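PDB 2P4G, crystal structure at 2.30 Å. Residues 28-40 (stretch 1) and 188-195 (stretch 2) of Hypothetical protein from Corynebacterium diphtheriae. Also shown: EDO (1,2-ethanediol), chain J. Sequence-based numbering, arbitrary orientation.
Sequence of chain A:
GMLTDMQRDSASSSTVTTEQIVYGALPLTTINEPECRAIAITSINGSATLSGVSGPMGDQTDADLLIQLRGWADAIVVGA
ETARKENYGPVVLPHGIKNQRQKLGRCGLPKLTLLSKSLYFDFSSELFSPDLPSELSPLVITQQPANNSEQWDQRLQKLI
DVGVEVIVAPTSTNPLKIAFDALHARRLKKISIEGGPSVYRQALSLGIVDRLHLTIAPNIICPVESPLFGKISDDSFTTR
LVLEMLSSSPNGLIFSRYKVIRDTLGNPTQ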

# COMPACT_ATOMS: atom_id res chain seq x y z
N LEU A 28 -18.38 -23.17 -5.67
CA LEU A 28 -18.14 -24.14 -6.76
C LEU A 28 -17.63 -23.52 -8.07
O LEU A 28 -17.40 -24.23 -9.05
CB LEU A 28 -19.41 -24.94 -7.05
N THR A 29 -17.44 -22.20 -8.07
CA THR A 29 -16.80 -21.46 -9.18
C THR A 29 -15.43 -22.04 -9.58
O THR A 29 -14.96 -21.84 -10.70
CB THR A 29 -16.62 -19.95 -8.80
OG1 THR A 29 -15.58 -19.81 -7.81
CG2 THR A 29 -17.93 -19.35 -8.29
N THR A 30 -14.79 -22.73 -8.64
CA THR A 30 -13.60 -23.49 -8.93
C THR A 30 -13.93 -24.62 -9.88
O THR A 30 -13.28 -24.77 -10.92
CB THR A 30 -13.00 -24.10 -7.65
N ILE A 31 -14.96 -25.39 -9.51
CA ILE A 31 -15.37 -26.63 -10.21
C ILE A 31 -15.03 -26.61 -11.70
O ILE A 31 -14.42 -27.55 -12.21
CB ILE A 31 -16.88 -26.93 -10.03
N ASN A 32 -15.44 -25.55 -12.38
CA ASN A 32 -14.99 -25.32 -13.75
C ASN A 32 -15.25 -23.92 -14.33
O ASN A 32 -15.18 -23.75 -15.56
N GLU A 33 -15.52 -22.94 -13.47
CA GLU A 33 -15.87 -21.60 -13.92
C GLU A 33 -14.62 -20.84 -14.33
O GLU A 33 -13.62 -20.87 -13.62
CB GLU A 33 -16.64 -20.83 -12.85
N PRO A 34 -14.67 -20.15 -15.48
CA PRO A 34 -13.56 -19.27 -15.78
C PRO A 34 -13.33 -18.25 -14.65
O PRO A 34 -14.27 -17.76 -14.04
CB PRO A 34 -13.98 -18.58 -17.08
CG PRO A 34 -15.45 -18.86 -17.25
CD PRO A 34 -15.73 -20.12 -16.51
N GLU A 35 -12.07 -17.98 -14.36
CA GLU A 35 -11.72 -17.03 -13.33
C GLU A 35 -10.40 -16.36 -13.70
O GLU A 35 -9.51 -17.00 -14.23
CB GLU A 35 -11.62 -17.70 -11.97
CG GLU A 35 -11.65 -16.68 -10.83
CD GLU A 35 -11.35 -17.25 -9.47
OE1 GLU A 35 -11.46 -18.48 -9.26
OE2 GLU A 35 -11.00 -16.45 -8.60
N CYS A 36 -10.30 -15.06 -13.45
CA CYS A 36 -9.04 -14.34 -13.58
C CYS A 36 -8.62 -13.72 -12.25
O CYS A 36 -9.42 -13.06 -11.58
CB CYS A 36 -9.17 -13.23 -14.62
SG CYS A 36 -7.70 -12.23 -14.83
N ARG A 37 -7.37 -13.95 -11.88
CA ARG A 37 -6.79 -13.44 -10.66
C ARG A 37 -5.51 -12.70 -10.97
O ARG A 37 -4.73 -13.13 -11.81
CB ARG A 37 -6.47 -14.56 -9.69
CG ARG A 37 -7.65 -15.41 -9.39
CD ARG A 37 -7.45 -16.13 -8.08
NE ARG A 37 -8.48 -17.13 -7.82
CZ ARG A 37 -8.41 -17.98 -6.82
NH1 ARG A 37 -7.37 -17.97 -5.99
NH2 ARG A 37 -9.38 -18.87 -6.65
N ALA A 38 -5.31 -11.60 -10.26
CA ALA A 38 -4.06 -10.87 -10.33
C ALA A 38 -3.28 -11.21 -9.06
O ALA A 38 -3.87 -11.32 -8.00
CB ALA A 38 -4.34 -9.38 -10.42
N ILE A 39 -1.97 -11.41 -9.19
CA ILE A 39 -1.11 -11.67 -8.03
C ILE A 39 0.01 -10.63 -7.98
O ILE A 39 0.68 -10.38 -8.97
CB ILE A 39 -0.56 -13.13 -7.99
CG1 ILE A 39 0.26 -13.35 -6.72
CG2 ILE A 39 0.26 -13.50 -9.26
CD1 ILE A 39 0.18 -14.73 -6.20
N ALA A 40 0.18 -10.00 -6.82
CA ALA A 40 1.09 -8.86 -6.78
C ALA A 40 1.74 -8.72 -5.40
O ALA A 40 1.26 -9.29 -4.41
CB ALA A 40 0.35 -7.56 -7.22
N LEU A 188 -8.43 -22.07 -22.09
CA LEU A 188 -7.65 -21.74 -20.90
C LEU A 188 -8.45 -20.78 -20.01
O LEU A 188 -8.53 -19.60 -20.30
CB LEU A 188 -6.32 -21.13 -21.31
CG LEU A 188 -5.46 -22.11 -22.10
CD1 LEU A 188 -4.10 -21.53 -22.39
CD2 LEU A 188 -5.32 -23.42 -21.34
N LYS A 189 -9.02 -21.32 -18.94
CA LYS A 189 -10.09 -20.64 -18.20
C LYS A 189 -9.65 -19.92 -16.92
O LYS A 189 -10.27 -18.91 -16.54
CB LYS A 189 -11.21 -21.65 -17.85
N LYS A 190 -8.62 -20.45 -16.25
CA LYS A 190 -8.08 -19.86 -15.03
C LYS A 190 -6.86 -19.07 -15.43
O LYS A 190 -5.88 -19.65 -15.90
CB LYS A 190 -7.69 -20.93 -14.00
CG LYS A 190 -8.80 -21.90 -13.61
CD LYS A 190 -9.85 -21.22 -12.80
CE LYS A 190 -11.10 -22.09 -12.67
NZ LYS A 190 -11.06 -23.04 -11.52
N ILE A 191 -6.90 -17.75 -15.28
CA ILE A 191 -5.81 -16.91 -15.73
C ILE A 191 -5.21 -16.16 -14.56
O ILE A 191 -5.91 -15.50 -13.81
CB ILE A 191 -6.26 -15.91 -16.82
CG1 ILE A 191 -6.87 -16.66 -18.01
CG2 ILE A 191 -5.05 -15.03 -17.27
CD1 ILE A 191 -7.49 -15.76 -19.10
N SER A 192 -3.90 -16.29 -14.39
CA SER A 192 -3.21 -15.54 -13.35
C SER A 192 -2.47 -14.40 -14.05
O SER A 192 -1.76 -14.64 -15.02
CB SER A 192 -2.25 -16.46 -12.60
OG SER A 192 -1.40 -15.74 -11.72
N ILE A 193 -2.69 -13.17 -13.60
CA ILE A 193 -1.92 -12.02 -14.11
C ILE A 193 -0.87 -11.75 -13.06
O ILE A 193 -1.20 -11.38 -11.92
CB ILE A 193 -2.79 -10.76 -14.32
CG1 ILE A 193 -3.88 -11.05 -15.37
CG2 ILE A 193 -1.90 -9.52 -14.71
CD1 ILE A 193 -4.88 -9.88 -15.60
N GLU A 194 0.39 -11.96 -13.43
CA GLU A 194 1.50 -11.83 -12.51
C GLU A 194 2.13 -10.45 -12.61
O GLU A 194 3.10 -10.11 -11.93
CB GLU A 194 2.53 -12.88 -12.80
CG GLU A 194 2.02 -14.23 -12.51
CD GLU A 194 3.07 -15.29 -12.63
OE1 GLU A 194 4.19 -15.01 -13.13
OE2 GLU A 194 2.77 -16.42 -12.21
N GLY A 195 1.58 -9.66 -13.51
CA GLY A 195 1.78 -8.28 -13.45
C GLY A 195 2.50 -7.64 -14.58
O GLY A 195 2.40 -8.05 -15.75
C1 EDO J . 4.95 -11.36 -6.63
O1 EDO J . 4.26 -11.94 -5.53
C2 EDO J . 3.94 -11.29 -7.77
O2 EDO J . 4.32 -10.43 -8.88

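Two segments more than 150 residues apart in sequence meet here as neighbouring parallel β-strands, 35-40 and one beginning at Lys-190, whose axes diverge by 23° and approach to 4.6 Å. Together they bury 580 Å² of surface, and the backbone supplies most of the polar bonding.

Leu-188 stands out of reach, so the contact opens with Lys-189. Its CB points toward stretch 1 and lies 4.2 Å from Pro-34 CB; the rest of the side chain is not modelled, so the backbone makes the clearer contribution. Lys-189 O accepts the first rung of the ladder from Glu-35 N at 3.0 Å. Proline, which has no amide hydrogen to offer, sits just before that rung, where its CA can still approach Lys-189 O at 3.4 Å.

Lys-190 is covered by stretch 1 more than any other residue of stretch 2. It leaves the sheet on the same face as Glu-35, with chi1 and chi2 both m and chi3 t, and its CD packs 4.0 Å from Glu-35 CB. The chain then runs back past Glu-33, placing CE 3.0 Å from Glu-33 O, and NZ donates to Thr-30 O at 2.9 Å. A long, flexible side chain suits this place: its methylenes cover neighbouring backbone while its amine reaches a carbonyl of the weakly bonded helix before the strand. Glu-35 does not pair with this lysine. Its carboxylate turns to Arg-37, two residues along on the same face, in a salt bridge with NE to OE2 at 2.7 Å, so two buried charges answer each other within one strand.

At Ile-191 the parallel pattern is plain: its N donates to Glu-35 O at 2.9 Å and its O accepts from Arg-37 N, also at 2.9 Å. Stretch 1 thus uses the amides and carbonyls of alternate residues, while Cys-36, between them, brings its CA to 3.3 Å from Ile-191 O. The side chains of Ile-191 and Cys-36 share the other face, with Cys-36 SG 4.4 Å from Ile-191 CB.

Ser-192 returns to the face of Glu-35 and Arg-37. Its small side chain occupies little of the contact, and its OG lies 3.7 Å from Ile-39 CG2. Its CA approaches Arg-37 O at 3.2 Å.

Ile-193 repeats the role of Ile-191: its N donates to Arg-37 O at 2.7 Å, and its O accepts from Ile-39 N at 2.8 Å. With chi1 m and chi2 t, it sends CD1 to within 3.8 Å of Cys-36 SG, while its CB sits 4.4 Å from Ala-38 CB. A branched residue facing small partners makes a close apolar patch that needs no polar partner.

Glu-194 adds a last side-chain contact, its CG 3.8 Å from Ile-39 CG2, and its carboxylate is bonded elsewhere in the structure. Gly-195 closes the stretch at phi 116° and psi -143°, where a CB would jam against the preceding carbonyl oxygen; the backbone itself calls for glycine.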